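PDB 4NZS: beta-ketothiolase BktB, which catalyses the condensation of acetyl-CoA with propionyl-CoA to beta-ketovaleryl-CoA, or of two acetyl-CoA molecules to acetoacetyl-CoA, supplying precursors for the copolymer PHBV. Local coordinates for residues 90-94 with 95-99; 174-178 with 179-183; 289-292 with 293-296; 369-372 with 373-376. All coordinates share one frame; numbering follows the deposited sequence.

How the contacts relate
The four contacts follow one another along the chain, and each is a local turn or helix segment. Contacts 1 and 2 belong to the N-terminal thiolase domain, contacts 3 and 4 to the C-terminal domain. Contact 1 holds C95, which by similarity carries the acyl-thioester intermediate. Contact 3 comes close to it: the nearest atoms of the two contacts are about 5 Å apart, and the M295 side chain is about 5 Å from that of C95. Both also touch the second subunit. Contact 2 comes within about 6 Å of contact 3 by nearest atoms. Contact 4, away from the catalytic residues, has its centre 24 Å from that of contact 1 and 31 Å from that of contact 3.

Contact 1. Residues 90-94 with 95-99; sequences TVNRL and CGSGL
L94 O is gripped by two donors of one residue. S97 OG gives it a hydrogen bond of 2.8 Å, and S97 N a second one of 3.1 Å. Both reach the oxygen from the same face of its carbonyl plane. The hydroxyl donor is tilted 27° from that plane, while the amide stands well above it. The serine hydroxyl also works as an acceptor. R93 N donates to S97 OG over a short 2.5 Å. The side chain is put there by its first torsion: OG lies beside the backbone N of S97 and anti to its carbonyl carbon (chi1 -65°). One hydroxyl thus joins the end of strand 88-92 to the first turn of helix 97-110. N92 OD1 accepts from L94 N at 2.6 Å in a fairly straight bond, which makes an Asx turn. The same OD1 lies 3.2 Å from S97 OG. C95 sits in the bend between these groups, and its SG meets L94 CB at 4.3 Å. The guanidinium of R93 leads away to Q390 and Q100. T90, V91 and N92 pair with an antiparallel strand of the second subunit, so the sheet continues across the interface. C95 probably carries the acyl-thioester intermediate, as in related thiolases. Its side chain is about 4 Å from that of H355 and about 6 Å from that of C385, both predicted proton acceptors. This strand-turn-helix connection places the cysteine in the buried turn just before helix 97-110, within the thiolase active site.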
ATOM      1  N   THR A  90     -27.477  -6.368  -0.261  1.00 35.89           N
ATOM      2  CA  THR A  90     -26.467  -7.230   0.289  1.00 37.05           C
ATOM      3  C   THR A  90     -26.633  -7.099   1.744  1.00 36.98           C
ATOM      4  O   THR A  90     -27.076  -6.053   2.190  1.00 43.17           O
ATOM      5  CB  THR A  90     -25.088  -6.806  -0.144  1.00 33.64           C
ATOM      6  OG1 THR A  90     -25.096  -6.836  -1.561  1.00 31.23           O
ATOM      7  CG2 THR A  90     -24.018  -7.820   0.413  1.00 33.79           C
ATOM      8  N   VAL A  91     -26.301  -8.135   2.476  1.00 34.71           N
ATOM      9  CA  VAL A  91     -26.596  -8.164   3.890  1.00 36.08           C
ATOM     10  C   VAL A  91     -25.473  -8.828   4.661  1.00 36.94           C
ATOM     11  O   VAL A  91     -24.716  -9.607   4.119  1.00 29.73           O
ATOM     12  CB  VAL A  91     -27.888  -8.945   4.061  1.00 39.51           C
ATOM     13  CG1 VAL A  91     -28.029  -9.525   5.448  1.00 42.83           C
ATOM     14  CG2 VAL A  91     -29.063  -8.036   3.744  1.00 40.45           C
ATOM     15  N   ASN A  92     -25.279  -8.424   5.904  1.00 39.09           N
ATOM     16  CA  ASN A  92     -24.230  -9.024   6.701  1.00 35.61           C
ATOM     17  C   ASN A  92     -24.614  -9.382   8.124  1.00 33.87           C
ATOM     18  O   ASN A  92     -24.858  -8.520   8.928  1.00 29.57           O
ATOM     19  CB  ASN A  92     -22.998  -8.125   6.705  1.00 32.39           C
ATOM     20  CG  ASN A  92     -21.906  -8.641   7.613  1.00 33.47           C
ATOM     21  OD1 ASN A  92     -21.909  -9.796   7.988  1.00 37.42           O
ATOM     22  ND2 ASN A  92     -20.980  -7.784   7.971  1.00 29.66           N
ATOM     23  N   ARG A  93     -24.586 -10.664   8.436  1.00 37.18           N
ATOM     24  CA  ARG A  93     -24.710 -11.131   9.802  1.00 40.25           C
ATOM     25  C   ARG A  93     -23.604 -12.110  10.106  1.00 38.39           C
ATOM     26  O   ARG A  93     -23.838 -13.146  10.692  1.00 41.10           O
ATOM     27  CB  ARG A  93     -26.072 -11.740  10.103  1.00 45.04           C
ATOM     28  CG  ARG A  93     -26.441 -11.637  11.574  1.00 47.91           C
ATOM     29  CD  ARG A  93     -27.628 -12.495  11.962  1.00 47.98           C
ATOM     30  NE  ARG A  93     -28.875 -11.912  11.503  1.00 48.69           N
ATOM     31  CZ  ARG A  93     -29.604 -11.066  12.210  1.00 49.07           C
ATOM     32  NH1 ARG A  93     -29.222 -10.712  13.417  1.00 49.72           N
ATOM     33  NH2 ARG A  93     -30.719 -10.578  11.707  1.00 51.27           N
ATOM     34  N   LEU A  94     -22.402 -11.779   9.664  1.00 37.09           N
ATOM     35  CA  LEU A  94     -21.231 -12.592   9.921  1.00 39.26           C
ATOM     36  C   LEU A  94     -21.442 -13.992   9.362  1.00 35.83           C
ATOM     37  O   LEU A  94     -21.805 -14.138   8.211  1.00 32.45           O
ATOM     38  CB  LEU A  94     -20.885 -12.598  11.412  1.00 36.64           C
ATOM     39  CG  LEU A  94     -20.111 -11.411  11.934  1.00 39.92           C
ATOM     40  CD1 LEU A  94     -18.733 -11.364  11.317  1.00 40.56           C
ATOM     41  CD2 LEU A  94     -20.875 -10.132  11.682  1.00 44.85           C
ATOM     42  N   CYS A  95     -21.237 -15.001  10.193  1.00 33.34           N
ATOM     43  CA  CYS A  95     -21.291 -16.388   9.808  1.00 36.64           C
ATOM     44  C   CYS A  95     -22.666 -16.745   9.297  1.00 34.05           C
ATOM     45  O   CYS A  95     -22.813 -17.632   8.480  1.00 32.34           O
ATOM     46  CB  CYS A  95     -20.914 -17.248  10.998  1.00 34.78           C
ATOM     47  SG  CYS A  95     -19.452 -16.645  11.837  1.00 39.36           S
ATOM     48  N   GLY A  96     -23.668 -16.050   9.807  1.00 30.11           N
ATOM     49  CA  GLY A  96     -25.049 -16.339   9.512  1.00 31.34           C
ATOM     50  C   GLY A  96     -25.632 -15.628   8.314  1.00 33.77           C
ATOM     51  O   GLY A  96     -26.810 -15.726   8.047  1.00 34.67           O
ATOM     52  N   SER A  97     -24.797 -14.903   7.598  1.00 38.37           N
ATOM     53  CA  SER A  97     -25.262 -14.019   6.553  1.00 41.55           C
ATOM     54  C   SER A  97     -26.014 -14.761   5.444  1.00 42.28           C
ATOM     55  O   SER A  97     -27.027 -14.290   4.967  1.00 43.27           O
ATOM     56  CB  SER A  97     -24.081 -13.239   5.967  1.00 37.89           C
ATOM     57  OG  SER A  97     -23.498 -12.379   6.910  1.00 33.79           O
ATOM     58  N   GLY A  98     -25.527 -15.924   5.054  1.00 41.86           N
ATOM     59  CA  GLY A  98     -26.149 -16.663   3.980  1.00 46.83           C
ATOM     60  C   GLY A  98     -27.569 -17.118   4.224  1.00 47.15           C
ATOM     61  O   GLY A  98     -28.398 -17.020   3.350  1.00 43.78           O
ATOM     62  N   LEU A  99     -27.844 -17.606   5.419  1.00 41.36           N
ATOM     63  CA  LEU A  99     -29.194 -17.966   5.790  1.00 41.51           C
ATOM     64  C   LEU A  99     -30.013 -16.705   5.914  1.00 42.82           C
ATOM     65  O   LEU A  99     -31.127 -16.565   5.427  1.00 45.15           O
ATOM     66  CB  LEU A  99     -29.164 -18.667   7.137  1.00 41.73           C
ATOM     67  CG  LEU A  99     -30.369 -19.428   7.643  1.00 43.04           C
ATOM     68  CD1 LEU A  99     -31.130 -20.072   6.494  1.00 49.26           C
ATOM     69  CD2 LEU A  99     -29.859 -20.485   8.595  1.00 43.06           C
TER

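Contact 2. Residues 174-178 with 179-183; sequences YDISR and AQQDE
The R178 guanidinium meets the D182 carboxylate at its edge, with D182 OD1 near the guanidinium plane. The two flat groups are turned 52° against each other. R178 NE is the atom that bridges. It lies 3.0 Å from D182 OD1 and 3.4 Å from D182 OD2, both as weak hydrogen bonds within a salt bridge. A bend at chi2 (79°) turns the arginine chain along the helix towards the acid one turn on. The backbone below is helical, with D182 N bonded to R178 O at 2.8 Å. S177 stands at the N-cap of helix 178-197. Its OG accepts weakly from Q180 N at 3.4 Å. The Q181 side chain reaches back along the helix start to the residue before the N-cap: Q181 NE2 donates to I176 O at 3.2 Å and also bonds T247. I176 O lies in the amide plane of Q181, but the donor stands above the carbonyl plane. I176 CG2 packs on Q180 CB at 3.5 Å and on Q181 CG at 3.7 Å. All three residues also touch helix 327-336. In this helix start the backbone bond from D182 N is sound, while the capping bond and the salt-bridge bonds are weak. D182, whose OD1 is also bound by N252, probably balances the charge of R178.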
ATOM      1  N   TYR A 174     -19.164 -26.584  28.249  1.00 62.70           N
ATOM      2  CA  TYR A 174     -19.895 -27.827  28.084  1.00 64.81           C
ATOM      3  C   TYR A 174     -19.042 -29.089  28.206  1.00 70.66           C
ATOM      4  O   TYR A 174     -19.510 -30.189  27.963  1.00 66.07           O
ATOM      5  CB  TYR A 174     -20.624 -27.798  26.750  1.00 64.82           C
ATOM      6  CG  TYR A 174     -21.600 -26.662  26.666  1.00 58.71           C
ATOM      7  CD1 TYR A 174     -21.172 -25.357  26.694  1.00 51.85           C
ATOM      8  CD2 TYR A 174     -22.949 -26.901  26.598  1.00 57.55           C
ATOM      9  CE1 TYR A 174     -22.066 -24.320  26.630  1.00 51.06           C
ATOM     10  CE2 TYR A 174     -23.847 -25.866  26.533  1.00 56.97           C
ATOM     11  CZ  TYR A 174     -23.397 -24.583  26.555  1.00 51.23           C
ATOM     12  OH  TYR A 174     -24.308 -23.574  26.491  1.00 57.84           O
ATOM     13  N   ASP A 175     -17.784 -28.926  28.574  1.00 73.45           N
ATOM     14  CA  ASP A 175     -16.879 -30.060  28.673  1.00 78.02           C
ATOM     15  C   ASP A 175     -16.770 -30.927  27.417  1.00 73.61           C
ATOM     16  O   ASP A 175     -16.848 -32.143  27.495  1.00 72.15           O
ATOM     17  CB  ASP A 175     -17.202 -30.931  29.885  1.00 77.95           C
ATOM     18  CG  ASP A 175     -16.121 -31.956  30.159  1.00 79.96           C
ATOM     19  OD1 ASP A 175     -15.144 -32.004  29.391  1.00 89.89           O
ATOM     20  OD2 ASP A 175     -16.239 -32.718  31.133  1.00 74.07           O
ATOM     21  N   ILE A 176     -16.600 -30.308  26.256  1.00 77.26           N
ATOM     22  CA  ILE A 176     -16.328 -31.085  25.058  1.00 67.42           C
ATOM     23  C   ILE A 176     -14.825 -31.209  24.960  1.00 65.31           C
ATOM     24  O   ILE A 176     -14.121 -30.242  24.724  1.00 68.21           O
ATOM     25  CB  ILE A 176     -16.884 -30.411  23.795  1.00 67.46           C
ATOM     26  CG1 ILE A 176     -18.409 -30.467  23.792  1.00 65.20           C
ATOM     27  CG2 ILE A 176     -16.332 -31.068  22.542  1.00 65.17           C
ATOM     28  CD1 ILE A 176     -19.062 -29.259  24.410  1.00 63.68           C
ATOM     29  N   SER A 177     -14.342 -32.419  25.165  1.00 60.81           N
ATOM     30  CA  SER A 177     -12.923 -32.679  25.207  1.00 57.25           C
ATOM     31  C   SER A 177     -12.307 -32.656  23.840  1.00 54.24           C
ATOM     32  O   SER A 177     -12.957 -32.983  22.865  1.00 47.27           O
ATOM     33  CB  SER A 177     -12.681 -34.050  25.796  1.00 54.15           C
ATOM     34  OG  SER A 177     -13.193 -35.021  24.920  1.00 51.20           O
ATOM     35  N   ARG A 178     -11.028 -32.319  23.776  1.00 53.47           N
ATOM     36  CA  ARG A 178     -10.298 -32.553  22.535  1.00 54.47           C
ATOM     37  C   ARG A 178     -10.814 -33.778  21.766  1.00 55.86           C
ATOM     38  O   ARG A 178     -11.117 -33.655  20.583  1.00 58.87           O
ATOM     39  CB  ARG A 178      -8.811 -32.682  22.826  1.00 51.85           C
ATOM     40  CG  ARG A 178      -7.957 -33.111  21.645  1.00 50.67           C
ATOM     41  CD  ARG A 178      -7.661 -31.975  20.691  1.00 50.44           C
ATOM     42  NE  ARG A 178      -6.509 -32.276  19.841  1.00 43.10           N
ATOM     43  CZ  ARG A 178      -5.259 -32.061  20.208  1.00 44.50           C
ATOM     44  NH1 ARG A 178      -5.002 -31.547  21.415  1.00 45.96           N
ATOM     45  NH2 ARG A 178      -4.262 -32.367  19.378  1.00 44.70           N
ATOM     46  N   ALA A 179     -10.943 -34.931  22.425  1.00 52.46           N
ATOM     47  CA  ALA A 179     -11.221 -36.182  21.693  1.00 55.45           C
ATOM     48  C   ALA A 179     -12.610 -36.234  21.042  1.00 52.94           C
ATOM     49  O   ALA A 179     -12.788 -36.909  20.033  1.00 46.76           O
ATOM     50  CB  ALA A 179     -11.002 -37.411  22.566  1.00 55.40           C
ATOM     51  N   GLN A 180     -13.582 -35.534  21.615  1.00 52.63           N
ATOM     52  CA  GLN A 180     -14.832 -35.308  20.905  1.00 56.61           C
ATOM     53  C   GLN A 180     -14.518 -34.580  19.579  1.00 56.38           C
ATOM     54  O   GLN A 180     -14.900 -35.021  18.497  1.00 58.23           O
ATOM     55  CB  GLN A 180     -15.809 -34.467  21.751  1.00 65.71           C
ATOM     56  CG  GLN A 180     -16.829 -35.250  22.582  1.00 69.41           C
ATOM     57  CD  GLN A 180     -18.283 -35.045  22.146  1.00 75.11           C
ATOM     58  OE1 GLN A 180     -19.128 -34.678  22.966  1.00 79.24           O
ATOM     59  NE2 GLN A 180     -18.584 -35.293  20.859  1.00 80.17           N
ATOM     60  N   GLN A 181     -13.772 -33.491  19.686  1.00 53.88           N
ATOM     61  CA  GLN A 181     -13.545 -32.597  18.569  1.00 50.66           C
ATOM     62  C   GLN A 181     -12.729 -33.285  17.484  1.00 52.46           C
ATOM     63  O   GLN A 181     -13.104 -33.227  16.311  1.00 52.65           O
ATOM     64  CB  GLN A 181     -12.852 -31.317  19.026  1.00 52.65           C
ATOM     65  CG  GLN A 181     -13.545 -30.586  20.177  1.00 56.50           C
ATOM     66  CD  GLN A 181     -12.685 -29.478  20.737  1.00 60.51           C
ATOM     67  OE1 GLN A 181     -12.040 -28.736  19.993  1.00 61.61           O
ATOM     68  NE2 GLN A 181     -12.655 -29.367  22.053  1.00 63.59           N
ATOM     69  N   ASP A 182     -11.648 -33.969  17.849  1.00 51.23           N
ATOM     70  CA  ASP A 182     -10.796 -34.568  16.830  1.00 52.10           C
ATOM     71  C   ASP A 182     -11.590 -35.596  16.023  1.00 60.17           C
ATOM     72  O   ASP A 182     -11.489 -35.656  14.787  1.00 60.15           O
ATOM     73  CB  ASP A 182      -9.552 -35.199  17.439  1.00 55.41           C
ATOM     74  CG  ASP A 182      -8.431 -34.213  17.639  1.00 57.75           C
ATOM     75  OD1 ASP A 182      -8.699 -33.049  17.975  1.00 64.45           O
ATOM     76  OD2 ASP A 182      -7.263 -34.602  17.461  1.00 65.29           O
ATOM     77  N   GLU A 183     -12.410 -36.383  16.712  1.00 58.49           N
ATOM     78  CA  GLU A 183     -13.123 -37.430  16.034  1.00 60.88           C
ATOM     79  C   GLU A 183     -14.363 -36.914  15.282  1.00 61.95           C
ATOM     80  O   GLU A 183     -14.630 -37.343  14.149  1.00 56.09           O
ATOM     81  CB  GLU A 183     -13.424 -38.524  17.027  1.00 64.07           C
ATOM     82  CG  GLU A 183     -12.122 -39.158  17.491  1.00 68.32           C
ATOM     83  CD  GLU A 183     -12.306 -40.387  18.353  1.00 66.90           C
ATOM     84  OE1 GLU A 183     -11.396 -41.239  18.364  1.00 68.29           O
ATOM     85  OE2 GLU A 183     -13.342 -40.491  19.030  1.00 67.08           O
TER

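Contact 3. Residues 289-292 with 293-296; sequences GVDP and KAMG
In the loop between strand 280-289 and helix 299-310, residues 291-294 form a type I beta turn, followed by a 3-10 segment at M295 and G296. The loop borders the thiolase active site. The turn is closed by the backbone: A294 N donates to D291 O over 3.1 Å. The donor stands 69° out of the carbonyl plane, so it approaches the oxygen from above. M295 N adds a weak bond of 3.3 Å to P292 O, one residue further on. The D291 side chain folds over the same turn. Its CG is anti to the backbone N (chi1 -171°), which brings the carboxylate over the following residues. D291 OD2 then lies 3.0 Å from K293 N and 3.1 Å from K293 CB. The D291 and K293 side chains run side by side and point the same way. The extended lysine chain carries its amine beyond the carboxylate. On the inner side, M295 bends at chi2, and its end leads away from residues 289-292. Its side chain comes about 4 Å from that of C385, a predicted proton acceptor. Against helix 163-173, M295 packs on M163 and T166, A294 touches V170, and K293 O accepts from the N169 side chain. P292 packs on I84 of the second subunit, so the turn lies between helix 163-173 and that subunit. The V290 CG2 methyl packs against the M295 backbone, 3.8 Å from M295 O and 3.9 Å from M295 CA.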
ATOM      1  N   GLY A 289     -29.210 -13.409  20.077  1.00 69.36           N
ATOM      2  CA  GLY A 289     -27.931 -12.900  20.517  1.00 70.02           C
ATOM      3  C   GLY A 289     -27.489 -13.643  21.767  1.00 68.28           C
ATOM      4  O   GLY A 289     -28.079 -13.502  22.824  1.00 69.51           O
ATOM      5  N   VAL A 290     -26.454 -14.452  21.652  1.00 65.48           N
ATOM      6  CA  VAL A 290     -25.904 -15.104  22.820  1.00 65.90           C
ATOM      7  C   VAL A 290     -24.640 -14.370  23.211  1.00 63.44           C
ATOM      8  O   VAL A 290     -24.313 -13.354  22.605  1.00 58.51           O
ATOM      9  CB  VAL A 290     -25.673 -16.600  22.568  1.00 66.95           C
ATOM     10  CG1 VAL A 290     -26.992 -17.217  22.164  1.00 68.89           C
ATOM     11  CG2 VAL A 290     -24.616 -16.838  21.485  1.00 72.74           C
ATOM     12  N   ASP A 291     -23.954 -14.859  24.241  1.00 63.44           N
ATOM     13  CA  ASP A 291     -22.703 -14.252  24.668  1.00 65.65           C
ATOM     14  C   ASP A 291     -21.642 -14.259  23.551  1.00 65.16           C
ATOM     15  O   ASP A 291     -21.439 -15.279  22.881  1.00 59.22           O
ATOM     16  CB  ASP A 291     -22.132 -14.974  25.885  1.00 72.35           C
ATOM     17  CG  ASP A 291     -20.953 -14.232  26.493  1.00 73.80           C
ATOM     18  OD1 ASP A 291     -21.163 -13.091  26.952  1.00 74.80           O
ATOM     19  OD2 ASP A 291     -19.831 -14.778  26.497  1.00 71.99           O
ATOM     20  N   PRO A 292     -20.973 -13.113  23.356  1.00 65.88           N
ATOM     21  CA  PRO A 292     -19.850 -12.942  22.433  1.00 67.55           C
ATOM     22  C   PRO A 292     -18.693 -13.860  22.749  1.00 66.84           C
ATOM     23  O   PRO A 292     -18.140 -14.480  21.833  1.00 67.81           O
ATOM     24  CB  PRO A 292     -19.400 -11.497  22.679  1.00 70.75           C
ATOM     25  CG  PRO A 292     -20.586 -10.812  23.263  1.00 71.22           C
ATOM     26  CD  PRO A 292     -21.377 -11.842  23.992  1.00 68.08           C
ATOM     27  N   LYS A 293     -18.324 -13.937  24.034  1.00 67.78           N
ATOM     28  CA  LYS A 293     -17.253 -14.836  24.462  1.00 65.55           C
ATOM     29  C   LYS A 293     -17.623 -16.319  24.266  1.00 61.53           C
ATOM     30  O   LYS A 293     -16.767 -17.189  24.403  1.00 68.49           O
ATOM     31  CB  LYS A 293     -16.797 -14.549  25.903  1.00 73.61           C
ATOM     32  CG  LYS A 293     -15.608 -13.601  26.049  1.00 73.44           C
ATOM     33  CD  LYS A 293     -14.981 -13.690  27.451  1.00 80.47           C
ATOM     34  CE  LYS A 293     -13.719 -12.835  27.577  1.00 86.00           C
ATOM     35  NZ  LYS A 293     -12.873 -13.190  28.751  1.00 83.83           N
ATOM     36  N   ALA A 294     -18.873 -16.617  23.938  1.00 63.03           N
ATOM     37  CA  ALA A 294     -19.262 -17.984  23.560  1.00 62.83           C
ATOM     38  C   ALA A 294     -20.250 -17.958  22.379  1.00 60.57           C
ATOM     39  O   ALA A 294     -21.263 -18.679  22.319  1.00 57.10           O
ATOM     40  CB  ALA A 294     -19.858 -18.693  24.771  1.00 62.76           C
ATOM     41  N   MET A 295     -19.924 -17.203  21.358  1.00 52.41           N
ATOM     42  CA  MET A 295     -20.890 -16.997  20.309  1.00 48.21           C
ATOM     43  C   MET A 295     -21.237 -18.340  19.693  1.00 42.96           C
ATOM     44  O   MET A 295     -22.265 -18.485  19.064  1.00 37.00           O
ATOM     45  CB  MET A 295     -20.357 -16.025  19.272  1.00 45.15           C
ATOM     46  CG  MET A 295     -19.057 -16.454  18.636  1.00 43.61           C
ATOM     47  SD  MET A 295     -19.378 -17.371  17.138  1.00 48.69           S
ATOM     48  CE  MET A 295     -17.869 -18.295  16.938  1.00 40.74           C
ATOM     49  N   GLY A 296     -20.370 -19.321  19.911  1.00 42.94           N
ATOM     50  CA  GLY A 296     -20.449 -20.620  19.276  1.00 41.60           C
ATOM     51  C   GLY A 296     -21.706 -21.419  19.556  1.00 50.94           C
ATOM     52  O   GLY A 296     -22.068 -22.283  18.782  1.00 53.78           O
TER

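Contact 4. Residues 369-372 with 373-376; sequences LHEL and NRVQ
E371 and R374 lie side by side on the last turns of helix 357-375 and point the same way. They form an i to i+3 salt bridge near the helix C-terminus. The carboxylate and guanidinium planes are 34° apart. E371 OE1 faces R374 NE, but both atoms crowd neighbours in the model, so the exact length of the bridge is doubtful. The acid bends at chi2 (-76°), which brings its end back towards the arginine. R374 runs straight through CG and CD, then bends at chi3. Y200 touches both side chains. V375 CG1 lies over one face of the R374 guanidinium, 3.5 Å above its plane and toward the rim. The helical backbone beneath is held by V375 N, which donates to E371 O at 3.0 Å, nearly in line with the carbonyl. L372 packs on V319 and R398 of the large mixed sheet, E371 also touches V319, and L369 packs on F396. Q376 leaves the helix with positive phi. Its amide swings back over the final turn, where Q376 NE2 makes a weak bond of 3.4 Å to N373 O.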
ATOM      1  N   LEU A 369     -31.911 -29.187   2.118  1.00 40.53           N
ATOM      2  CA  LEU A 369     -32.879 -29.379   1.019  1.00 42.19           C
ATOM      3  C   LEU A 369     -32.508 -30.485  -0.003  1.00 47.95           C
ATOM      4  O   LEU A 369     -33.339 -31.303  -0.393  1.00 55.94           O
ATOM      5  CB  LEU A 369     -33.054 -28.040   0.292  1.00 44.40           C
ATOM      6  CG  LEU A 369     -34.213 -27.092   0.773  1.00 44.71           C
ATOM      7  CD1 LEU A 369     -34.562 -27.162   2.256  1.00 44.20           C
ATOM      8  CD2 LEU A 369     -34.023 -25.632   0.386  1.00 39.50           C
ATOM      9  N   HIS A 370     -31.262 -30.557  -0.420  1.00 51.13           N
ATOM     10  CA  HIS A 370     -30.908 -31.581  -1.401  1.00 56.88           C
ATOM     11  C   HIS A 370     -30.805 -32.985  -0.807  1.00 59.92           C
ATOM     12  O   HIS A 370     -31.054 -33.979  -1.528  1.00 61.64           O
ATOM     13  CB  HIS A 370     -29.654 -31.179  -2.187  1.00 53.81           C
ATOM     14  CG  HIS A 370     -29.968 -30.325  -3.372  1.00 52.34           C
ATOM     15  ND1 HIS A 370     -29.855 -30.779  -4.669  1.00 57.58           N
ATOM     16  CD2 HIS A 370     -30.476 -29.073  -3.458  1.00 55.77           C
ATOM     17  CE1 HIS A 370     -30.245 -29.828  -5.503  1.00 53.71           C
ATOM     18  NE2 HIS A 370     -30.627 -28.781  -4.792  1.00 53.62           N
ATOM     19  N   GLU A 371     -30.453 -33.063   0.481  1.00 54.94           N
ATOM     20  CA  GLU A 371     -30.452 -34.336   1.212  1.00 61.36           C
ATOM     21  C   GLU A 371     -31.868 -34.806   1.489  1.00 66.71           C
ATOM     22  O   GLU A 371     -32.223 -35.954   1.226  1.00 79.47           O
ATOM     23  CB  GLU A 371     -29.741 -34.232   2.550  1.00 58.16           C
ATOM     24  CG  GLU A 371     -28.348 -34.758   2.503  1.00 61.60           C
ATOM     25  CD  GLU A 371     -28.286 -36.260   2.494  1.00 60.77           C
ATOM     26  OE1 GLU A 371     -28.342 -36.825   1.395  1.00 67.07           O
ATOM     27  OE2 GLU A 371     -28.152 -36.869   3.579  1.00 54.80           O
ATOM     28  N   LEU A 372     -32.670 -33.920   2.048  1.00 67.98           N
ATOM     29  CA  LEU A 372     -34.088 -34.199   2.211  1.00 70.17           C
ATOM     30  C   LEU A 372     -34.649 -34.994   1.021  1.00 73.08           C
ATOM     31  O   LEU A 372     -35.332 -35.978   1.234  1.00 78.98           O
ATOM     32  CB  LEU A 372     -34.869 -32.904   2.380  1.00 64.72           C
ATOM     33  CG  LEU A 372     -36.088 -32.961   3.285  1.00 71.41           C
ATOM     34  CD1 LEU A 372     -35.687 -33.235   4.735  1.00 75.66           C
ATOM     35  CD2 LEU A 372     -36.875 -31.653   3.183  1.00 76.00           C
ATOM     36  N   ASN A 373     -34.355 -34.582  -0.218  1.00 78.33           N
ATOM     37  CA  ASN A 373     -34.767 -35.349  -1.422  1.00 74.61           C
ATOM     38  C   ASN A 373     -34.123 -36.742  -1.583  1.00 68.78           C
ATOM     39  O   ASN A 373     -34.687 -37.637  -2.207  1.00 69.08           O
ATOM     40  CB  ASN A 373     -34.493 -34.543  -2.692  1.00 74.25           C
ATOM     41  CG  ASN A 373     -35.457 -33.408  -2.862  1.00 73.18           C
ATOM     42  OD1 ASN A 373     -35.729 -32.675  -1.912  1.00 68.76           O
ATOM     43  ND2 ASN A 373     -35.992 -33.258  -4.074  1.00 76.74           N
ATOM     44  N   ARG A 374     -32.941 -36.912  -1.000  1.00 59.39           N
ATOM     45  CA  ARG A 374     -32.250 -38.195  -1.039  1.00 65.11           C
ATOM     46  C   ARG A 374     -32.943 -39.202  -0.126  1.00 66.42           C
ATOM     47  O   ARG A 374     -33.320 -40.292  -0.558  1.00 76.49           O
ATOM     48  CB  ARG A 374     -30.786 -38.030  -0.628  1.00 67.47           C
ATOM     49  CG  ARG A 374     -29.969 -39.309  -0.714  1.00 71.03           C
ATOM     50  CD  ARG A 374     -28.527 -39.072  -0.300  1.00 76.93           C
ATOM     51  NE  ARG A 374     -28.291 -39.436   1.095  1.00 79.67           N
ATOM     52  CZ  ARG A 374     -28.748 -40.547   1.664  1.00 85.97           C
ATOM     53  NH1 ARG A 374     -28.485 -40.798   2.939  1.00 86.73           N
ATOM     54  NH2 ARG A 374     -29.469 -41.408   0.959  1.00 90.31           N
ATOM     55  N   VAL A 375     -33.107 -38.825   1.137  1.00 60.64           N
ATOM     56  CA  VAL A 375     -33.788 -39.672   2.128  1.00 62.80           C
ATOM     57  C   VAL A 375     -35.324 -39.542   2.209  1.00 59.96           C
ATOM     58  O   VAL A 375     -35.973 -40.334   2.877  1.00 74.39           O
ATOM     59  CB  VAL A 375     -33.252 -39.408   3.545  1.00 57.68           C
ATOM     60  CG1 VAL A 375     -31.750 -39.575   3.580  1.00 55.80           C
ATOM     61  CG2 VAL A 375     -33.662 -38.025   4.029  1.00 54.69           C
ATOM     62  N   GLN A 376     -35.893 -38.549   1.549  1.00 63.18           N
ATOM     63  CA  GLN A 376     -37.340 -38.236   1.615  1.00 67.14           C
ATOM     64  C   GLN A 376     -37.967 -38.222   3.011  1.00 63.17           C
ATOM     65  O   GLN A 376     -39.059 -38.749   3.254  1.00 60.39           O
ATOM     66  CB  GLN A 376     -38.119 -39.096   0.609  1.00 73.45           C
ATOM     67  CG  GLN A 376     -38.058 -38.484  -0.789  1.00 80.44           C
ATOM     68  CD  GLN A 376     -38.321 -39.469  -1.908  1.00 86.04           C
ATOM     69  OE1 GLN A 376     -39.210 -40.315  -1.813  1.00 86.83           O
ATOM     70  NE2 GLN A 376     -37.552 -39.353  -2.987  1.00 90.12           N
TER